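Local coordinates for protein HpcH/HpaI aldolase (Desulfitobacterium hafniense, PDB 3QZ6) that belongs to the HpcH/HpaI aldolase/citrate lyase family and folds as a TIM barrel of eight parallel strands, at residues S99-T102 with M103-V107; E151-K154 with A155-I159. One frame throughout, in Å; residues are numbered along the deposited sequence.

Contact 1: S99-T102 with M103-V107; sequences SAET and MRETV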
# COMPACT_ATOMS: atom_id res chain seq x y z
N SER A 99 -13.19 28.43 14.15
CA SER A 99 -14.24 29.45 14.23
C SER A 99 -15.39 29.16 13.28
O SER A 99 -15.24 28.41 12.32
CB SER A 99 -13.66 30.81 13.84
OG SER A 99 -13.28 30.78 12.48
N ALA A 100 -16.54 29.78 13.56
CA ALA A 100 -17.69 29.66 12.68
C ALA A 100 -17.33 30.16 11.29
O ALA A 100 -17.81 29.62 10.29
CB ALA A 100 -18.88 30.45 13.24
N GLU A 101 -16.48 31.18 11.22
CA GLU A 101 -16.19 31.81 9.94
C GLU A 101 -15.57 30.82 8.95
O GLU A 101 -15.91 30.83 7.76
CB GLU A 101 -15.29 33.03 10.12
CG GLU A 101 -14.95 33.73 8.80
CD GLU A 101 -16.18 34.04 7.95
OE1 GLU A 101 -17.20 34.51 8.52
OE2 GLU A 101 -16.13 33.82 6.72
N THR A 102 -14.68 29.96 9.42
CA THR A 102 -14.07 28.96 8.55
C THR A 102 -15.13 28.05 7.95
O THR A 102 -15.08 27.70 6.78
CB THR A 102 -13.04 28.12 9.32
OG1 THR A 102 -11.97 28.97 9.76
CG2 THR A 102 -12.48 27.01 8.45
N MSE A 103 -16.10 27.65 8.77
CA MSE A 103 -17.19 26.82 8.30
C MSE A 103 -18.11 27.57 7.34
O MSE A 103 -18.56 27.02 6.33
CB MSE A 103 -18.00 26.27 9.48
CG MSE A 103 -17.26 25.25 10.32
SE MSE A 103 -16.68 23.70 9.27
CE MSE A 103 -14.94 24.24 8.90
N ARG A 104 -18.40 28.83 7.64
CA ARG A 104 -19.24 29.61 6.74
C ARG A 104 -18.59 29.70 5.36
O ARG A 104 -19.27 29.56 4.34
CB ARG A 104 -19.53 31.01 7.29
CG ARG A 104 -20.58 31.00 8.41
CD ARG A 104 -21.10 32.40 8.72
NE ARG A 104 -20.12 33.19 9.46
CZ ARG A 104 -20.05 33.24 10.79
NH1 ARG A 104 -19.12 33.98 11.38
NH2 ARG A 104 -20.92 32.54 11.52
N GLU A 105 -17.28 29.92 5.34
CA GLU A 105 -16.56 30.05 4.08
C GLU A 105 -16.49 28.72 3.33
O GLU A 105 -16.63 28.68 2.11
CB GLU A 105 -15.17 30.61 4.34
CG GLU A 105 -14.34 30.81 3.09
CD GLU A 105 -14.87 31.93 2.19
OE1 GLU A 105 -15.85 32.61 2.57
OE2 GLU A 105 -14.28 32.13 1.11
N THR A 106 -16.27 27.63 4.06
CA THR A 106 -16.30 26.30 3.45
C THR A 106 -17.66 26.03 2.79
O THR A 106 -17.74 25.62 1.63
CB THR A 106 -16.02 25.19 4.46
OG1 THR A 106 -14.75 25.41 5.07
CG2 THR A 106 -16.01 23.84 3.74
N VAL A 107 -18.73 26.29 3.53
CA VAL A 107 -20.07 26.07 3.00
C VAL A 107 -20.37 27.01 1.81
O VAL A 107 -20.97 26.58 0.82
CB VAL A 107 -21.13 26.22 4.11
CG1 VAL A 107 -22.54 26.18 3.50
CG2 VAL A 107 -20.95 25.11 5.14
O HOH W 1 -17.66 33.48 4.36
O HOH W 2 -19.36 35.25 6.99
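Glu101 and Arg104, one helical turn apart, cross at about a right angle, with carboxylate and guanidinium planes 59° apart. Their salt bridge rests on one oxygen, since Arg104 NE and NH1 both point to Glu101 OE1; the 3.3 Å bond from Arg104 NE to Glu101 OE1 and the longer one from Arg104 NH1 are both weak. A bend at chi3 (-74°) folds the arginine back along the helix, where one face of its guanidinium lies over the backbone of Ala100 and Glu101, and Arg104 NH2 comes 3.4 Å from Ala100 CB. The other carboxylate oxygen faces a like charge, Glu101 OE2 standing 4.3 Å from Glu105 OE1; a water donating to both probably eases the repulsion, and Glu105 also has a salt bridge to Arg108. On another side of the helix, Thr102 O is gripped twice by Thr106, by OG1 at 2.9 Å and N at 3.0 Å, from opposite faces of the carbonyl plane. Ser99 is the N-cap, its OG accepting a weak 3.5 Å bond from Thr102 N. Selenomethionine Met103, Thr102 and Thr106 pack on Ile94 of strand 91-94; Met103 and Thr106 also touch strand 145-150, while Ala100 and Met103 meet helix 159-163.

Contact 2: E151-K154 with A155-I159; sequences EHVK and AVEDI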
# COMPACT_ATOMS: atom_id res chain seq x y z
N GLU A 151 -8.93 20.47 16.59
CA GLU A 151 -7.57 20.20 17.06
C GLU A 151 -7.07 21.21 18.10
O GLU A 151 -5.90 21.15 18.49
CB GLU A 151 -6.59 20.23 15.88
CG GLU A 151 -6.93 19.33 14.74
CD GLU A 151 -5.81 19.30 13.69
OE1 GLU A 151 -5.45 20.39 13.17
OE2 GLU A 151 -5.29 18.20 13.41
N HIS A 152 -7.92 22.14 18.52
CA HIS A 152 -7.48 23.21 19.41
C HIS A 152 -8.41 23.32 20.61
O HIS A 152 -9.62 23.17 20.48
CB HIS A 152 -7.45 24.56 18.68
CG HIS A 152 -6.51 24.62 17.52
ND1 HIS A 152 -6.87 24.19 16.26
CD2 HIS A 152 -5.23 25.06 17.43
CE1 HIS A 152 -5.84 24.36 15.44
NE2 HIS A 152 -4.84 24.88 16.12
N VAL A 153 -7.83 23.58 21.78
CA VAL A 153 -8.61 23.81 22.99
C VAL A 153 -9.60 24.96 22.78
O VAL A 153 -10.73 24.91 23.26
CB VAL A 153 -7.70 24.12 24.18
CG1 VAL A 153 -8.52 24.49 25.42
CG2 VAL A 153 -6.79 22.93 24.45
N LYS A 154 -9.17 25.98 22.06
CA LYS A 154 -10.01 27.14 21.78
C LYS A 154 -11.24 26.75 20.95
O LYS A 154 -12.33 27.29 21.15
CB LYS A 154 -9.17 28.20 21.06
CG LYS A 154 -9.95 29.24 20.27
CD LYS A 154 -9.02 29.92 19.28
CE LYS A 154 -9.69 31.08 18.54
NZ LYS A 154 -8.74 31.76 17.61
N ALA A 155 -11.06 25.82 20.03
CA ALA A 155 -12.18 25.35 19.21
C ALA A 155 -13.16 24.58 20.08
O ALA A 155 -14.38 24.71 19.93
CB ALA A 155 -11.68 24.48 18.05
N VAL A 156 -12.64 23.76 20.99
CA VAL A 156 -13.49 23.04 21.92
C VAL A 156 -14.33 24.01 22.75
O VAL A 156 -15.54 23.81 22.94
CB VAL A 156 -12.65 22.15 22.85
CG1 VAL A 156 -13.53 21.51 23.91
CG2 VAL A 156 -11.93 21.09 22.03
N GLU A 157 -13.70 25.07 23.24
CA GLU A 157 -14.41 26.08 24.03
C GLU A 157 -15.48 26.79 23.21
O GLU A 157 -16.52 27.18 23.73
CB GLU A 157 -13.42 27.10 24.58
CG GLU A 157 -12.45 26.56 25.60
CD GLU A 157 -11.36 27.56 25.96
OE1 GLU A 157 -10.54 27.25 26.85
OE2 GLU A 157 -11.32 28.64 25.33
N ASP A 158 -15.23 26.95 21.91
CA ASP A 158 -16.15 27.68 21.05
C ASP A 158 -16.96 26.74 20.16
O ASP A 158 -17.47 27.15 19.11
CB ASP A 158 -15.38 28.69 20.20
CG ASP A 158 -16.28 29.72 19.56
OD1 ASP A 158 -17.35 30.01 20.14
OD2 ASP A 158 -15.91 30.25 18.49
N ILE A 159 -17.08 25.49 20.58
CA ILE A 159 -17.59 24.44 19.71
C ILE A 159 -19.04 24.66 19.24
O ILE A 159 -19.39 24.36 18.11
CB ILE A 159 -17.41 23.03 20.33
CG1 ILE A 159 -17.74 21.94 19.30
CG2 ILE A 159 -18.25 22.88 21.61
CD1 ILE A 159 -16.79 21.95 18.09
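His152 O, at the N-cap position of helix 153-157, accepts from two backbone amides of the first turn. The bond from Val156 N to His152 O is the sounder, at 3.1 Å with an N-H...O angle of 161° and the donor in the carbonyl plane. Ala155 N, 3.0 Å from His152 O, is bent to 122° and adds only a weak bond. Carbon flanks the same oxygen: Ala155 CB approaches His152 O to 3.4 Å and Val156 CG2 approaches it to 3.5 Å, the latter because this branch sits beside its own backbone N, anti to the carbonyl carbon. One residue on, Glu157 N donates to Val153 O at 3.0 Å. The Glu157 chain starts beside its backbone N (chi1 -67°) and then runs extended, which carries Glu157 CG to 3.3 Å from Val153 O; its side chain crosses that of Val153 at a slant, with Glu157 OE1 beside Val153 CG1. Asp158 N closes the turn through a weak bond to Lys154 O; Asp158 itself leaves helical geometry, ending this short helix and standing at the N-cap position of the next. Outside the segment, Asp181 accepts from Val153 N, while Ala155 and Val156 lean on Ile150 and Val156 also meets helix 191-207. Helix 153-157 is thus the first part of the broken helical segment in the beta-alpha-beta crossover from strand 145-150 to strand 170-173 of the TIM barrel.

Contact 1 comes first along the chain and closes before contact 2 opens. Their centres are 14 Å apart and their nearest atoms about 5 Å, so they are neighbours without touching. Helix 100-110 follows strand 91-94, and helix 153-157 follows strand 145-150; these two strands are adjacent and parallel, the fourth and fifth of the eight-stranded barrel. The contacts therefore belong to successive beta-alpha units, and both pack on strand 145-150. Gln98, just before contact 1, is touched by His152 and Lys154. The two contacts thus lie side by side in the outer helical layer of a single barrel.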